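Local coordinates for cellulose binding domain-containing protein (Clostridium clariflavum, PDB 4B96) that probably binds cellulose through this family 3b carbohydrate-binding module, the calcium-containing C-terminal part of a longer, probably membrane-bound protein of the biomass-sensing system, at residues I35-V40 / V88-G93; Q14-K19 / W121-G126; L5-Y10 / D134-Y139. All blocks are in the same frame, centred on the assembly; numbering follows the deposited sequence. Where two conformers were deposited one is given.

Contact 1: residues I35-V40 / V88-G93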
loop_
_atom_site.group_PDB
_atom_site.type_symbol
_atom_site.label_atom_id
_atom_site.label_comp_id
_atom_site.label_asym_id
_atom_site.label_seq_id
_atom_site.Cartn_x
_atom_site.Cartn_y
_atom_site.Cartn_z
ATOM N N ILE A 35 -3.262 -16.596 10.674
ATOM C CA ILE A 35 -4.163 -15.515 10.267
ATOM C C ILE A 35 -5.587 -16.036 10.094
ATOM O O ILE A 35 -5.829 -16.950 9.296
ATOM C CB ILE A 35 -3.706 -14.876 8.960
ATOM C CG1 ILE A 35 -2.434 -14.073 9.244
ATOM C CG2 ILE A 35 -4.816 -13.906 8.397
ATOM C CD1 ILE A 35 -1.757 -13.561 7.977
ATOM N N ASP A 36 -6.515 -15.458 10.859
ATOM C CA ASP A 36 -7.915 -15.877 10.780
ATOM C C ASP A 36 -8.621 -15.204 9.600
ATOM O O ASP A 36 -8.930 -14.003 9.662
ATOM C CB ASP A 36 -8.609 -15.490 12.078
ATOM C CG ASP A 36 -10.024 -16.051 12.173
ATOM O OD1 ASP A 36 -10.526 -16.641 11.178
ATOM O OD2 ASP A 36 -10.633 -15.881 13.255
ATOM N N LEU A 37 -8.867 -15.952 8.517
ATOM C CA LEU A 37 -9.475 -15.365 7.326
ATOM C C LEU A 37 -10.936 -14.912 7.548
ATOM O O LEU A 37 -11.512 -14.212 6.718
ATOM C CB LEU A 37 -9.404 -16.355 6.154
ATOM C CG LEU A 37 -7.983 -16.528 5.612
ATOM C CD1 LEU A 37 -8.017 -17.471 4.448
ATOM C CD2 LEU A 37 -7.469 -15.185 5.151
ATOM N N ARG A 38 -11.526 -15.317 8.654
ATOM C CA ARG A 38 -12.872 -14.793 8.962
ATOM C C ARG A 38 -12.858 -13.274 9.178
ATOM O O ARG A 38 -13.887 -12.628 9.108
ATOM C CB ARG A 38 -13.476 -15.484 10.174
ATOM C CG ARG A 38 -13.839 -16.938 9.884
ATOM C CD ARG A 38 -14.351 -17.614 11.156
ATOM N NE ARG A 38 -13.344 -17.464 12.212
ATOM C CZ ARG A 38 -13.557 -17.695 13.506
ATOM N NH1 ARG A 38 -14.762 -18.073 13.929
ATOM N NH2 ARG A 38 -12.561 -17.537 14.375
ATOM N N ASN A 39 -11.684 -12.708 9.414
ATOM C CA ASN A 39 -11.582 -11.268 9.600
ATOM C C ASN A 39 -10.958 -10.545 8.417
ATOM O O ASN A 39 -10.615 -9.366 8.535
ATOM C CB ASN A 39 -10.757 -10.972 10.836
ATOM C CG ASN A 39 -11.394 -11.493 12.089
ATOM O OD1 ASN A 39 -12.616 -11.501 12.229
ATOM N ND2 ASN A 39 -10.564 -11.938 13.014
ATOM N N VAL A 40 -10.832 -11.235 7.282
ATOM C CA VAL A 40 -10.097 -10.712 6.155
ATOM C C VAL A 40 -10.983 -10.441 4.970
ATOM O O VAL A 40 -11.791 -11.269 4.597
ATOM C CB VAL A 40 -8.981 -11.702 5.743
ATOM C CG1 VAL A 40 -8.349 -11.337 4.404
ATOM C CG2 VAL A 40 -7.926 -11.761 6.862
ATOM N N VAL A 88 -14.024 -10.105 -1.674
ATOM C CA VAL A 88 -13.951 -11.533 -1.337
ATOM C C VAL A 88 -13.781 -11.682 0.189
ATOM O O VAL A 88 -12.913 -11.039 0.773
ATOM C CB VAL A 88 -12.766 -12.205 -2.050
ATOM C CG1 VAL A 88 -12.666 -13.709 -1.655
ATOM C CG2 VAL A 88 -12.954 -12.090 -3.620
ATOM N N THR A 89 -14.610 -12.528 0.805
ATOM C CA THR A 89 -14.538 -12.781 2.224
ATOM C C THR A 89 -14.579 -14.306 2.405
ATOM O O THR A 89 -14.776 -15.039 1.428
ATOM C CB THR A 89 -15.736 -12.149 2.972
ATOM O OG1 THR A 89 -16.958 -12.557 2.336
ATOM C CG2 THR A 89 -15.648 -10.588 2.971
ATOM N N PHE A 90 -14.348 -14.760 3.641
ATOM C CA PHE A 90 -14.178 -16.185 3.955
ATOM C C PHE A 90 -15.005 -16.532 5.129
ATOM O O PHE A 90 -14.923 -15.835 6.141
ATOM C CB PHE A 90 -12.713 -16.446 4.314
ATOM C CG PHE A 90 -11.807 -16.065 3.212
ATOM C CD1 PHE A 90 -11.334 -14.735 3.107
ATOM C CD2 PHE A 90 -11.488 -16.992 2.228
ATOM C CE1 PHE A 90 -10.503 -14.331 2.036
ATOM C CE2 PHE A 90 -10.657 -16.602 1.138
ATOM C CZ PHE A 90 -10.139 -15.268 1.069
ATOM N N GLU A 91 -15.728 -17.647 5.049
ATOM C CA GLU A 91 -16.498 -18.133 6.190
ATOM C C GLU A 91 -15.622 -18.958 7.080
ATOM O O GLU A 91 -15.968 -19.211 8.224
ATOM C CB GLU A 91 -17.647 -19.035 5.719
ATOM C CG GLU A 91 -18.619 -18.354 4.781
ATOM C CD GLU A 91 -19.695 -17.569 5.502
ATOM O OE1 GLU A 91 -19.448 -17.156 6.662
ATOM O OE2 GLU A 91 -20.795 -17.376 4.914
ATOM N N LYS A 92 -14.511 -19.437 6.538
ATOM C CA LYS A 92 -13.624 -20.338 7.270
ATOM C C LYS A 92 -12.247 -20.317 6.627
ATOM O O LYS A 92 -12.123 -20.098 5.410
ATOM C CB LYS A 92 -14.166 -21.787 7.224
ATOM C CG LYS A 92 -13.445 -22.687 8.182
ATOM C CD LYS A 92 -13.243 -24.117 7.638
ATOM C CE LYS A 92 -12.201 -24.123 6.507
ATOM N NZ LYS A 92 -11.573 -25.449 6.379
ATOM N N GLY A 93 -11.197 -20.564 7.413
ATOM C CA GLY A 93 -9.852 -20.560 6.840
ATOM C C GLY A 93 -8.859 -19.936 7.787
ATOM O O GLY A 93 -9.135 -18.898 8.410
HETATM O O HOH W 1 -13.729 -12.785 5.700
HETATM O O HOH W 2 -16.600 -14.254 7.787
#

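Contact 2: residues Q14-K19 / W121-G126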
loop_
_atom_site.group_PDB
_atom_site.type_symbol
_atom_site.label_atom_id
_atom_site.label_comp_id
_atom_site.label_asym_id
_atom_site.label_seq_id
_atom_site.Cartn_x
_atom_site.Cartn_y
_atom_site.Cartn_z
ATOM N N GLN A 14 -5.562 -11.557 -20.077
ATOM C CA GLN A 14 -4.878 -10.275 -20.228
ATOM C C GLN A 14 -5.333 -9.482 -21.457
ATOM O O GLN A 14 -4.804 -8.428 -21.728
ATOM C CB GLN A 14 -3.365 -10.452 -20.178
ATOM C CG GLN A 14 -2.900 -10.687 -18.724
ATOM C CD GLN A 14 -1.421 -10.704 -18.597
ATOM O OE1 GLN A 14 -0.701 -10.201 -19.471
ATOM N NE2 GLN A 14 -0.928 -11.284 -17.490
ATOM N N SER A 15 -6.296 -10.008 -22.209
ATOM C CA SER A 15 -6.925 -9.231 -23.314
ATOM C C SER A 15 -7.748 -8.100 -22.686
ATOM O O SER A 15 -8.343 -8.287 -21.624
ATOM C CB SER A 15 -7.886 -10.108 -24.089
ATOM O OG SER A 15 -7.159 -11.035 -24.867
ATOM N N LEU A 16 -7.786 -6.940 -23.341
ATOM C CA LEU A 16 -8.546 -5.806 -22.810
ATOM C C LEU A 16 -10.048 -6.180 -22.747
ATOM O O LEU A 16 -10.733 -5.860 -21.797
ATOM C CB LEU A 16 -8.339 -4.575 -23.711
ATOM C CG LEU A 16 -6.923 -3.987 -23.708
ATOM C CD1 LEU A 16 -6.973 -2.604 -24.292
ATOM C CD2 LEU A 16 -6.395 -3.967 -22.229
ATOM N N TYR A 17 -10.560 -6.845 -23.784
ATOM C CA TYR A 17 -11.956 -7.296 -23.759
ATOM C C TYR A 17 -12.073 -8.768 -23.374
ATOM O O TYR A 17 -11.484 -9.625 -24.023
ATOM C CB TYR A 17 -12.604 -7.044 -25.121
ATOM C CG TYR A 17 -12.701 -5.557 -25.412
ATOM C CD1 TYR A 17 -13.741 -4.808 -24.900
ATOM C CD2 TYR A 17 -11.736 -4.899 -26.166
ATOM C CE1 TYR A 17 -13.853 -3.425 -25.151
ATOM C CE2 TYR A 17 -11.829 -3.512 -26.427
ATOM C CZ TYR A 17 -12.891 -2.788 -25.905
ATOM O OH TYR A 17 -13.010 -1.429 -26.127
ATOM N N SER A 18 -12.837 -9.075 -22.334
ATOM C CA SER A 18 -12.873 -10.445 -21.854
ATOM C C SER A 18 -14.235 -10.732 -21.237
ATOM O O SER A 18 -14.797 -9.871 -20.582
ATOM C CB SER A 18 -11.763 -10.630 -20.795
ATOM O OG SER A 18 -11.845 -11.913 -20.209
ATOM N N LYS A 19 -14.726 -11.958 -21.375
ATOM C CA LYS A 19 -15.981 -12.338 -20.723
ATOM C C LYS A 19 -15.815 -12.588 -19.234
ATOM O O LYS A 19 -16.803 -12.567 -18.481
ATOM C CB LYS A 19 -16.606 -13.537 -21.404
ATOM C CG LYS A 19 -17.140 -13.128 -22.762
ATOM C CD LYS A 19 -17.911 -14.242 -23.469
ATOM C CE LYS A 19 -18.287 -13.837 -24.886
ATOM N NZ LYS A 19 -19.218 -14.886 -25.420
ATOM N N TRP A 121 -8.998 -0.495 -12.152
ATOM C CA TRP A 121 -7.833 -0.202 -11.298
ATOM C C TRP A 121 -6.987 -1.483 -11.014
ATOM O O TRP A 121 -5.752 -1.436 -11.041
ATOM C CB TRP A 121 -8.330 0.406 -9.965
ATOM C CG TRP A 121 -7.236 0.822 -8.933
ATOM C CD1 TRP A 121 -6.815 0.100 -7.822
ATOM C CD2 TRP A 121 -6.472 2.025 -8.938
ATOM N NE1 TRP A 121 -5.819 0.803 -7.157
ATOM C CE2 TRP A 121 -5.611 1.992 -7.805
ATOM C CE3 TRP A 121 -6.445 3.145 -9.783
ATOM C CZ2 TRP A 121 -4.753 3.048 -7.476
ATOM C CZ3 TRP A 121 -5.598 4.186 -9.463
ATOM C CH2 TRP A 121 -4.748 4.127 -8.324
ATOM N N SER A 122 -7.628 -2.605 -10.726
ATOM C CA SER A 122 -6.844 -3.787 -10.299
ATOM C C SER A 122 -6.240 -4.599 -11.452
ATOM O O SER A 122 -5.580 -5.596 -11.199
ATOM C CB SER A 122 -7.707 -4.712 -9.402
ATOM O OG SER A 122 -7.963 -4.054 -8.165
ATOM N N PHE A 123 -6.516 -4.203 -12.701
ATOM C CA PHE A 123 -6.134 -4.994 -13.879
ATOM C C PHE A 123 -4.606 -5.072 -14.043
ATOM O O PHE A 123 -3.926 -4.038 -14.072
ATOM C CB PHE A 123 -6.746 -4.388 -15.117
ATOM C CG PHE A 123 -6.413 -5.108 -16.414
ATOM C CD1 PHE A 123 -6.605 -6.505 -16.557
ATOM C CD2 PHE A 123 -5.962 -4.398 -17.486
ATOM C CE1 PHE A 123 -6.319 -7.122 -17.788
ATOM C CE2 PHE A 123 -5.701 -5.010 -18.702
ATOM C CZ PHE A 123 -5.858 -6.362 -18.836
ATOM N N LEU A 124 -4.077 -6.295 -14.166
ATOM C CA LEU A 124 -2.605 -6.483 -14.211
ATOM C C LEU A 124 -2.210 -7.153 -15.518
ATOM O O LEU A 124 -2.635 -8.269 -15.810
ATOM C CB LEU A 124 -2.110 -7.285 -12.973
ATOM C CG LEU A 124 -0.630 -7.708 -12.857
ATOM C CD1 LEU A 124 0.282 -6.543 -13.122
ATOM C CD2 LEU A 124 -0.290 -8.334 -11.432
ATOM N N GLN A 125 -1.411 -6.469 -16.321
ATOM C CA GLN A 125 -0.928 -7.007 -17.598
ATOM C C GLN A 125 0.572 -7.128 -17.604
ATOM O O GLN A 125 1.242 -6.455 -16.838
ATOM C CB GLN A 125 -1.204 -6.011 -18.713
ATOM C CG GLN A 125 -2.544 -6.042 -19.201
ATOM C CD GLN A 125 -2.669 -5.133 -20.384
ATOM O OE1 GLN A 125 -2.364 -3.935 -20.284
ATOM N NE2 GLN A 125 -3.095 -5.685 -21.512
ATOM N N GLY A 126 1.081 -7.940 -18.503
ATOM C CA GLY A 126 2.514 -8.013 -18.768
ATOM C C GLY A 126 3.262 -8.980 -17.876
ATOM O O GLY A 126 4.444 -9.012 -17.948
#

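Contact 3: residues L5-Y10 / D134-Y139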
loop_
_atom_site.group_PDB
_atom_site.type_symbol
_atom_site.label_atom_id
_atom_site.label_comp_id
_atom_site.label_asym_id
_atom_site.label_seq_id
_atom_site.Cartn_x
_atom_site.Cartn_y
_atom_site.Cartn_z
ATOM N N LEU A 5 1.295 -9.798 6.367
ATOM C CA LEU A 5 0.779 -10.422 5.154
ATOM C C LEU A 5 1.127 -9.643 3.902
ATOM O O LEU A 5 1.348 -8.414 3.957
ATOM C CB LEU A 5 -0.744 -10.675 5.232
ATOM C CG LEU A 5 -1.850 -9.680 4.998
ATOM C CD1 LEU A 5 -1.993 -9.181 3.503
ATOM C CD2 LEU A 5 -3.147 -10.409 5.390
ATOM N N LYS A 6 1.185 -10.363 2.780
ATOM C CA LYS A 6 1.423 -9.713 1.461
ATOM C C LYS A 6 0.482 -10.388 0.485
ATOM O O LYS A 6 0.027 -11.501 0.739
ATOM C CB LYS A 6 2.862 -9.917 0.982
ATOM C CG LYS A 6 3.904 -9.386 2.003
ATOM C CD LYS A 6 5.304 -9.450 1.369
ATOM C CE LYS A 6 6.358 -8.820 2.280
ATOM N NZ LYS A 6 7.710 -9.097 1.719
ATOM N N LEU A 7 0.170 -9.730 -0.629
ATOM C CA LEU A 7 -0.746 -10.329 -1.590
ATOM C C LEU A 7 -0.060 -10.430 -2.969
ATOM O O LEU A 7 0.599 -9.468 -3.424
ATOM C CB LEU A 7 -1.997 -9.433 -1.717
ATOM C CG LEU A 7 -2.983 -9.904 -2.800
ATOM C CD1 LEU A 7 -4.421 -9.606 -2.439
ATOM C CD2 LEU A 7 -2.713 -9.222 -4.154
ATOM N N LYS A 8 -0.272 -11.547 -3.666
ATOM C CA LYS A 8 0.156 -11.667 -5.065
ATOM C C LYS A 8 -1.078 -11.937 -5.907
ATOM O O LYS A 8 -2.067 -12.426 -5.393
ATOM C CB LYS A 8 1.105 -12.873 -5.241
ATOM C CG LYS A 8 2.429 -12.793 -4.482
ATOM C CD LYS A 8 3.309 -14.039 -4.848
ATOM C CE LYS A 8 4.696 -13.944 -4.269
ATOM N NZ LYS A 8 5.521 -15.126 -4.694
ATOM N N HIS A 9 -1.037 -11.571 -7.189
ATOM C CA HIS A 9 -2.207 -11.709 -8.039
ATOM C C HIS A 9 -1.713 -12.192 -9.380
ATOM O O HIS A 9 -0.560 -11.883 -9.777
ATOM C CB HIS A 9 -2.870 -10.339 -8.190
ATOM C CG HIS A 9 -3.858 -10.232 -9.314
ATOM N ND1 HIS A 9 -4.968 -11.062 -9.425
ATOM C CD2 HIS A 9 -3.944 -9.342 -10.350
ATOM C CE1 HIS A 9 -5.681 -10.696 -10.487
ATOM N NE2 HIS A 9 -5.078 -9.663 -11.069
ATOM N N TYR A 10 -2.562 -12.934 -10.081
ATOM C CA TYR A 10 -2.268 -13.263 -11.453
ATOM C C TYR A 10 -3.546 -13.209 -12.212
ATOM O O TYR A 10 -4.568 -13.719 -11.787
ATOM C CB TYR A 10 -1.640 -14.684 -11.604
ATOM C CG TYR A 10 -1.410 -14.988 -13.076
ATOM C CD1 TYR A 10 -0.699 -14.074 -13.880
ATOM C CD2 TYR A 10 -1.936 -16.134 -13.688
ATOM C CE1 TYR A 10 -0.495 -14.287 -15.220
ATOM C CE2 TYR A 10 -1.716 -16.380 -15.051
ATOM C CZ TYR A 10 -1.008 -15.442 -15.810
ATOM O OH TYR A 10 -0.785 -15.631 -17.166
ATOM N N ASP A 134 0.118 -4.288 -5.771
ATOM C CA ASP A 134 -0.411 -3.339 -4.791
ATOM C C ASP A 134 -1.653 -2.589 -5.253
ATOM O O ASP A 134 -1.959 -1.548 -4.659
ATOM C CB ASP A 134 0.656 -2.286 -4.443
ATOM C CG ASP A 134 1.229 -1.602 -5.656
ATOM O OD1 ASP A 134 0.624 -1.663 -6.739
ATOM O OD2 ASP A 134 2.298 -0.979 -5.525
ATOM N N LYS A 135 -2.343 -3.082 -6.300
ATOM C CA LYS A 135 -3.608 -2.464 -6.751
ATOM C C LYS A 135 -4.800 -3.326 -6.410
ATOM O O LYS A 135 -5.936 -3.034 -6.776
ATOM C CB LYS A 135 -3.572 -2.070 -8.256
ATOM C CG LYS A 135 -2.441 -1.024 -8.515
ATOM C CD LYS A 135 -2.474 -0.571 -9.973
ATOM C CE LYS A 135 -3.564 0.483 -10.201
ATOM N NZ LYS A 135 -3.781 0.668 -11.670
ATOM N N MET A 136 -4.572 -4.377 -5.632
ATOM C CA MET A 136 -5.683 -5.011 -4.926
ATOM C C MET A 136 -5.476 -4.762 -3.444
ATOM O O MET A 136 -4.323 -4.687 -3.012
ATOM C CB MET A 136 -5.732 -6.546 -5.196
ATOM C CG MET A 136 -6.209 -6.828 -6.643
ATOM S SD MET A 136 -6.098 -8.598 -6.980
ATOM C CE MET A 136 -7.254 -9.331 -5.827
ATOM N N THR A 137 -6.563 -4.629 -2.667
ATOM C CA THR A 137 -6.387 -4.327 -1.237
ATOM C C THR A 137 -6.777 -5.475 -0.292
ATOM O O THR A 137 -7.636 -6.294 -0.608
ATOM C CB THR A 137 -7.178 -3.092 -0.832
ATOM O OG1 THR A 137 -8.517 -3.185 -1.320
ATOM C CG2 THR A 137 -6.506 -1.808 -1.478
ATOM N N VAL A 138 -6.182 -5.474 0.904
ATOM C CA VAL A 138 -6.535 -6.467 1.920
ATOM C C VAL A 138 -6.821 -5.706 3.209
ATOM O O VAL A 138 -6.094 -4.746 3.556
ATOM C CB VAL A 138 -5.360 -7.502 2.182
ATOM C CG1 VAL A 138 -5.871 -8.597 3.130
ATOM C CG2 VAL A 138 -4.906 -8.118 0.878
ATOM N N TYR A 139 -7.842 -6.160 3.920
ATOM C CA TYR A 139 -8.229 -5.592 5.192
ATOM C C TYR A 139 -8.290 -6.686 6.236
ATOM O O TYR A 139 -8.778 -7.779 5.979
ATOM C CB TYR A 139 -9.631 -4.943 5.140
ATOM C CG TYR A 139 -9.701 -3.939 4.029
ATOM C CD1 TYR A 139 -9.809 -4.382 2.707
ATOM C CD2 TYR A 139 -9.575 -2.546 4.286
ATOM C CE1 TYR A 139 -9.804 -3.496 1.652
ATOM C CE2 TYR A 139 -9.607 -1.607 3.225
ATOM C CZ TYR A 139 -9.725 -2.103 1.910
ATOM O OH TYR A 139 -9.724 -1.278 0.790
#

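Contact 1: residues I35-V40 / V88-G93
L37 and F90 meet with their side chains crossing obliquely, L37 CB lying 3.8 Å from F90 CB. In both, CG stands anti to the carbonyl carbon and beside the backbone N (chi1 -71° in L37, -59° in F90). These torsions carry L37 CD1 over the middle of one ring face, 4.2 Å from the centroid of F90 and close to the ring normal, a CH-pi contact. V40 O approaches the same ring at its edge, in plane, 3.8 Å from F90 CD1, where the slightly positive ring hydrogens probably suit a carbonyl oxygen. Y60 and F25 also pack on the ring, making F90 part of the core. The L37 backbone is held too: L37 N donates to G93 O at 3.0 Å, from above the carbonyl plane, and G93, with no side chain, lets the leucine lie close against it. On the outer side D36 turns its CG anti to its backbone N, and the guanidinium of R38 grips the carboxylate side-on. R38 NE meets D36 OD1 at 3.1 Å, almost straight (174°), and R38 NH2 meets D36 OD2 at 2.8 Å, both on syn lone pairs. The R38 chain bends to get there, its CG passing 3.5 Å from E91 O. One water accepts from F90 N at 2.9 Å and is also bonded to L37 O and V40 O, bridging the backbones. D36 OD1 takes a further bond from R38 N, reached from above the carboxylate plane; this Asx turn leads into the short 3-10 turn 37-38, which joins strand 35-36 to strand 40-47 beside strand 83-90, a connection at the end of the CBM3 beta-sandwich.

Contact 2: residues Q14-K19 / W121-G126
Q14 lays its side chain along the backbone of L124-G126. With CG anti to the carbonyl carbon and the chain extended beyond it, Q14 CG passes 3.8 Å from L124 O and the amide arrives at the next peptide, where Q14 OE1 accepts from G126 N at 3.0 Å. That donor stands above the carbonyl plane of the amide, off the lone pairs. The amide's other end is used as well, Q14 NE2 bonding to N127 O. Q125 returns the grip: its own extended chain brings Q125 NE2 to Q14 O at 3.2 Å, nearly along the C=O axis (162°), with the oxygen close to the plane of the Q125 amide. The two loops are thus clasped by a reciprocal pair of glutamine-to-backbone bonds at the surface of the CBM3 domain, next to its calcium site, to which K47, N116, D119 and D120 belong. F123 adds an apolar contact beside these bonds. Its CG is anti to the backbone N (chi1 179°), which sends the ring towards 14-16, so that Q14 O lies at its edge, in plane, 3.7 Å from F123 CZ. L16 crosses the phenylalanine at about a right angle, L16 CD2 touching F123 CE2 at 3.7 Å. L16 CD2 also lies 3.8 Å from Q125 NE2. F123 also rests on Y44 and Q117, while the backbone of L16 bonds to Q117 and its side chain comes near N116.

Contact 3: residues L5-Y10 / D134-Y139
M136 sends its CB towards strand 5-9 and spans the gap to it. Its CB rests against L7, 4.2 Å from L7 CD2. With CG anti to the carbonyl carbon (chi1 -72°), M136 CG runs past S122 OG. Next, M136 SD lies over one face of the H9 imidazole, offset toward the rim, 3.8 Å from the ring centroid and 3.6 Å from H9 CG. In this sulfur-aromatic contact the methionine crosses the histidine at about a right angle, and a bend at chi3 (63°) turns M136 CE off the imidazole and back toward L7, 4.4 Å from L7 CD1. The bond from H9 ND1 to D24 O helps to fix the ring, which also meets W133. Two residues on, V138 spreads its methyls over two leucines: V138 CG2 touches L7 CD1 at 3.7 Å, and V138 CG1 meets L5 CD1 tip to tip at 3.9 Å. No hydrogen bond crosses between 5-10 and 134-139. Strand 5-9 and strand 136-139 belong to opposing sheets of the beta-sandwich, their axes 8.2 Å apart and running at 148°, with F25 of strand 20-29, V42 and Y44 of strand 40-47, and W146 of strand 143-146 around them.

From the N terminus, segment 5-10 comes first, then 14-19 and 35-40; their partners follow in reverse order, 88-93, 121-126 and 134-139. The three loops therefore nest without crossing: contact 1 closes the innermost, contact 2 the next, contact 3 the outermost. Contact 3 joins the two main sheets in the core. Contact 1, at one end of the sandwich, meets contact 3 where V40 packs on V138 and I35 on L5. Contact 2, by the calcium site on the other side of the chain's centre, meets contact 3 through L124 on H9 and a probable hydrogen bond from S122 OG to K135 O. Contacts 1 and 2 do not touch, their nearest atoms being about 10 Å apart.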